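Local coordinates for uncharacterized protein (Enterococcus faecalis, PDB 3CEX) that is of unknown function but belongs to the DinB superfamily, whose members share a four-helix-bundle fold and often bind a divalent metal, at residues M48-L62 with L107-Y121. Sequence-based numbering, arbitrary orientation.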
# COMPACT_ATOMS: atom_id res chain seq x y z
N MSE A 48 12.68 1.02 3.33
CA MSE A 48 12.51 0.31 4.61
C MSE A 48 12.88 1.17 5.80
O MSE A 48 12.19 1.17 6.77
CB MSE A 48 13.37 -0.95 4.65
CG MSE A 48 12.72 -2.08 4.06
SE MSE A 48 13.63 -3.78 4.30
CE MSE A 48 13.03 -4.46 5.99
N TRP A 49 13.99 1.90 5.72
CA TRP A 49 14.35 2.84 6.78
C TRP A 49 13.26 3.89 6.95
O TRP A 49 12.82 4.19 8.07
CB TRP A 49 15.67 3.52 6.42
CG TRP A 49 15.94 4.71 7.25
CD1 TRP A 49 16.46 4.72 8.52
CD2 TRP A 49 15.69 6.09 6.91
NE1 TRP A 49 16.55 6.00 8.96
CE2 TRP A 49 16.09 6.86 8.00
CE3 TRP A 49 15.16 6.74 5.78
CZ2 TRP A 49 16.01 8.26 8.01
CZ3 TRP A 49 15.07 8.09 5.78
CH2 TRP A 49 15.48 8.85 6.89
N HIS A 50 12.79 4.44 5.83
CA HIS A 50 11.77 5.49 5.89
C HIS A 50 10.47 5.00 6.49
O HIS A 50 9.87 5.70 7.27
CB HIS A 50 11.47 6.10 4.53
CG HIS A 50 10.17 6.86 4.51
ND1 HIS A 50 10.08 8.16 4.94
CD2 HIS A 50 8.92 6.49 4.15
CE1 HIS A 50 8.82 8.57 4.82
NE2 HIS A 50 8.10 7.57 4.36
N THR A 51 10.03 3.80 6.11
CA THR A 51 8.82 3.21 6.67
C THR A 51 8.97 2.99 8.17
O THR A 51 8.08 3.36 8.92
CB THR A 51 8.46 1.91 5.93
OG1 THR A 51 8.21 2.26 4.55
CG2 THR A 51 7.19 1.21 6.55
N ALA A 52 10.08 2.41 8.61
CA ALA A 52 10.33 2.21 10.04
C ALA A 52 10.39 3.58 10.74
O ALA A 52 9.81 3.75 11.81
CB ALA A 52 11.61 1.44 10.27
N ARG A 53 11.05 4.54 10.12
CA ARG A 53 11.21 5.87 10.70
C ARG A 53 9.88 6.61 10.84
O ARG A 53 9.63 7.27 11.86
CB ARG A 53 12.25 6.65 9.87
CG ARG A 53 12.74 7.95 10.43
CD ARG A 53 13.80 7.79 11.48
NE ARG A 53 14.52 9.07 11.57
CZ ARG A 53 14.28 10.05 12.44
NH1 ARG A 53 13.35 9.92 13.38
NH2 ARG A 53 15.00 11.16 12.38
N GLU A 54 9.01 6.50 9.84
CA GLU A 54 7.76 7.22 9.88
C GLU A 54 6.75 6.61 10.87
O GLU A 54 6.02 7.36 11.52
CB GLU A 54 7.17 7.30 8.46
CG GLU A 54 5.93 8.12 8.36
CD GLU A 54 6.17 9.62 8.37
OE1 GLU A 54 7.21 10.11 8.86
OE2 GLU A 54 5.27 10.33 7.89
N LEU A 55 6.65 5.28 10.93
CA LEU A 55 5.88 4.61 12.01
C LEU A 55 6.38 5.02 13.39
O LEU A 55 5.59 5.39 14.29
CB LEU A 55 5.96 3.09 11.86
CG LEU A 55 5.30 2.46 10.60
CD1 LEU A 55 5.61 0.96 10.47
CD2 LEU A 55 3.78 2.71 10.61
N ASP A 56 7.68 4.89 13.60
CA ASP A 56 8.33 5.31 14.83
C ASP A 56 7.95 6.76 15.20
O ASP A 56 7.29 7.01 16.21
CB ASP A 56 9.86 5.15 14.67
CG ASP A 56 10.64 5.44 15.95
OD1 ASP A 56 10.05 5.47 17.05
OD2 ASP A 56 11.88 5.59 15.83
N LEU A 57 8.34 7.71 14.36
CA LEU A 57 8.07 9.13 14.65
C LEU A 57 6.59 9.46 14.88
O LEU A 57 6.24 10.18 15.81
CB LEU A 57 8.60 10.02 13.54
CG LEU A 57 10.12 10.23 13.57
CD1 LEU A 57 10.52 11.08 12.35
CD2 LEU A 57 10.59 10.86 14.87
N GLN A 58 5.71 8.93 14.04
CA GLN A 58 4.30 9.29 14.17
C GLN A 58 3.62 8.67 15.39
O GLN A 58 2.83 9.35 16.07
CB GLN A 58 3.52 8.89 12.93
CG GLN A 58 3.91 9.64 11.65
CD GLN A 58 3.56 11.10 11.63
OE1 GLN A 58 3.22 11.72 12.66
NE2 GLN A 58 3.68 11.69 10.46
N ILE A 59 3.89 7.39 15.63
CA ILE A 59 3.32 6.69 16.77
C ILE A 59 3.95 7.22 18.03
O ILE A 59 3.26 7.40 19.02
CB ILE A 59 3.49 5.14 16.71
CG1 ILE A 59 2.73 4.56 15.52
CG2 ILE A 59 3.02 4.50 18.04
CD1 ILE A 59 1.22 4.63 15.64
N SER A 60 5.25 7.49 18.02
CA SER A 60 5.89 8.03 19.24
C SER A 60 5.33 9.42 19.59
O SER A 60 5.13 9.71 20.76
CB SER A 60 7.41 8.07 19.11
OG SER A 60 7.92 6.75 19.04
N ALA A 61 5.07 10.25 18.59
CA ALA A 61 4.41 11.55 18.76
C ALA A 61 2.96 11.44 19.32
O ALA A 61 2.60 12.18 20.22
CB ALA A 61 4.42 12.34 17.44
N LEU A 62 2.15 10.52 18.82
CA LEU A 62 0.83 10.24 19.42
C LEU A 62 0.93 9.71 20.86
O LEU A 62 0.01 9.89 21.65
CB LEU A 62 0.07 9.20 18.60
CG LEU A 62 -0.38 9.64 17.20
CD1 LEU A 62 -0.97 8.45 16.49
CD2 LEU A 62 -1.37 10.82 17.26
N LEU A 107 18.05 -3.14 8.94
CA LEU A 107 16.78 -2.70 8.38
C LEU A 107 15.65 -3.55 8.93
O LEU A 107 14.63 -3.03 9.30
CB LEU A 107 16.79 -2.82 6.85
CG LEU A 107 17.72 -1.88 6.05
CD1 LEU A 107 17.89 -2.36 4.63
CD2 LEU A 107 17.24 -0.43 6.12
N SER A 108 15.85 -4.87 8.97
CA SER A 108 14.86 -5.79 9.48
C SER A 108 14.55 -5.53 10.94
O SER A 108 13.38 -5.59 11.37
CB SER A 108 15.33 -7.23 9.36
OG SER A 108 15.38 -7.62 8.03
N ASP A 109 15.62 -5.30 11.71
CA ASP A 109 15.50 -5.08 13.16
C ASP A 109 14.78 -3.77 13.51
O ASP A 109 13.88 -3.73 14.39
CB ASP A 109 16.88 -5.14 13.83
CG ASP A 109 17.49 -6.52 13.82
OD1 ASP A 109 16.80 -7.52 13.51
OD2 ASP A 109 18.71 -6.60 14.13
N TYR A 110 15.13 -2.70 12.81
CA TYR A 110 14.48 -1.42 13.11
C TYR A 110 13.01 -1.44 12.63
O TYR A 110 12.11 -0.95 13.32
CB TYR A 110 15.27 -0.25 12.51
CG TYR A 110 14.68 1.13 12.78
CD1 TYR A 110 14.14 1.46 14.03
CD2 TYR A 110 14.67 2.10 11.82
CE1 TYR A 110 13.59 2.75 14.28
CE2 TYR A 110 14.14 3.36 12.06
CZ TYR A 110 13.59 3.69 13.28
OH TYR A 110 13.07 4.96 13.47
N LEU A 111 12.75 -2.02 11.47
CA LEU A 111 11.36 -2.16 11.02
C LEU A 111 10.52 -3.02 11.98
O LEU A 111 9.39 -2.66 12.31
CB LEU A 111 11.27 -2.72 9.59
CG LEU A 111 9.88 -2.76 8.94
CD1 LEU A 111 9.25 -1.35 8.87
CD2 LEU A 111 10.00 -3.36 7.48
N ALA A 112 11.08 -4.13 12.44
CA ALA A 112 10.38 -5.00 13.40
C ALA A 112 10.05 -4.25 14.70
O ALA A 112 8.95 -4.41 15.26
CB ALA A 112 11.21 -6.28 13.72
N ALA A 113 11.01 -3.45 15.19
CA ALA A 113 10.79 -2.62 16.36
C ALA A 113 9.69 -1.59 16.10
O ALA A 113 8.86 -1.36 16.97
CB ALA A 113 12.07 -1.94 16.83
N SER A 114 9.72 -0.93 14.95
CA SER A 114 8.69 0.09 14.67
C SER A 114 7.29 -0.49 14.44
O SER A 114 6.31 0.11 14.82
CB SER A 114 9.09 0.97 13.50
OG SER A 114 10.34 1.56 13.79
N VAL A 115 7.22 -1.66 13.80
CA VAL A 115 5.94 -2.36 13.65
C VAL A 115 5.40 -2.78 15.01
O VAL A 115 4.21 -2.60 15.27
CB VAL A 115 6.07 -3.57 12.67
CG1 VAL A 115 4.81 -4.45 12.70
CG2 VAL A 115 6.34 -3.04 11.25
N ALA A 116 6.26 -3.31 15.88
CA ALA A 116 5.84 -3.71 17.23
C ALA A 116 5.23 -2.55 18.01
O ALA A 116 4.19 -2.70 18.64
CB ALA A 116 7.01 -4.30 18.04
N LEU A 117 5.93 -1.43 18.00
CA LEU A 117 5.47 -0.20 18.64
C LEU A 117 4.08 0.20 18.12
O LEU A 117 3.17 0.54 18.90
CB LEU A 117 6.46 0.93 18.35
CG LEU A 117 6.13 2.31 18.96
CD1 LEU A 117 6.38 2.34 20.49
CD2 LEU A 117 6.92 3.43 18.22
N THR A 118 3.93 0.16 16.80
CA THR A 118 2.68 0.55 16.14
C THR A 118 1.56 -0.37 16.61
O THR A 118 0.51 0.08 17.03
CB THR A 118 2.83 0.54 14.61
OG1 THR A 118 3.91 1.42 14.24
CG2 THR A 118 1.54 1.00 13.90
N LYS A 119 1.82 -1.67 16.59
CA LYS A 119 0.79 -2.65 16.96
C LYS A 119 0.40 -2.54 18.43
O LYS A 119 -0.76 -2.77 18.77
CB LYS A 119 1.26 -4.07 16.65
CG LYS A 119 1.36 -4.35 15.16
CD LYS A 119 2.08 -5.70 14.89
CE LYS A 119 1.13 -6.79 14.64
NZ LYS A 119 1.82 -8.12 14.47
N SER A 120 1.37 -2.24 19.28
CA SER A 120 1.13 -1.98 20.68
C SER A 120 0.23 -0.77 20.86
O SER A 120 -0.71 -0.83 21.62
CB SER A 120 2.44 -1.73 21.43
OG SER A 120 2.18 -1.39 22.79
N TYR A 121 0.50 0.30 20.12
CA TYR A 121 -0.33 1.50 20.22
C TYR A 121 -1.76 1.17 19.77
O TYR A 121 -2.73 1.51 20.46
CB TYR A 121 0.25 2.67 19.42
CG TYR A 121 -0.52 3.97 19.63
CD1 TYR A 121 -0.24 4.79 20.71
CD2 TYR A 121 -1.52 4.36 18.77
CE1 TYR A 121 -0.95 5.97 20.93
CE2 TYR A 121 -2.24 5.54 18.98
CZ TYR A 121 -1.95 6.33 20.05
OH TYR A 121 -2.68 7.46 20.26
O HOH W 1 14.41 -0.27 8.57
O HOH W 2 -2.26 8.58 22.55
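Y110 lies as a knob in the hole formed by W49, A52, R53 and D56, where helix 44-62 and helix 104-124 run roughly parallel, these segments 30° apart, in a DinB-like helical bundle. Its ring, sent across by a CG anti to the backbone N (chi1 -179°), carries A52 CB over one face as a CH-pi contact, 3.9 Å from the ring centroid. At the ring edge D56 OD2 accepts from Y110 OH (2.7 Å) through its anti lone pair; carboxylate and ring planes stand 82° apart. The backbones are closest here, with A52 CA 4.6 Å from L111 CA, consistent with the small A52; one turn on, the small S114 faces D56, and S114 OG lies 3.0 Å from A52 O. L111 reaches M48 through CD2, 3.6 Å from the selenomethionine CE. Further along, I59 CG2 packs 3.6 Å from Y121 CB, while its CG1 rests against T118 OG1, which donates to S114 O in its own helix.

The backbones spread on both sides of A52, to 6.3 Å between W49 CA and L107 CA and 6.2 Å between I59 CA and T118 CA. At the buried M48 end a water bridges L107 O and, weakly, M48 O. R53, L117 and Y121 are more solvent-accessible; another water joins L62 O to Y121 OH, which also bonds R144. D56 receives further bonds from L68 N and W69 N of helix 68-71. Helix 8-25 packs on M48, T51 and T118, helix 144-170 on T51 and I59, and helix 74-78 on L107 and Y110.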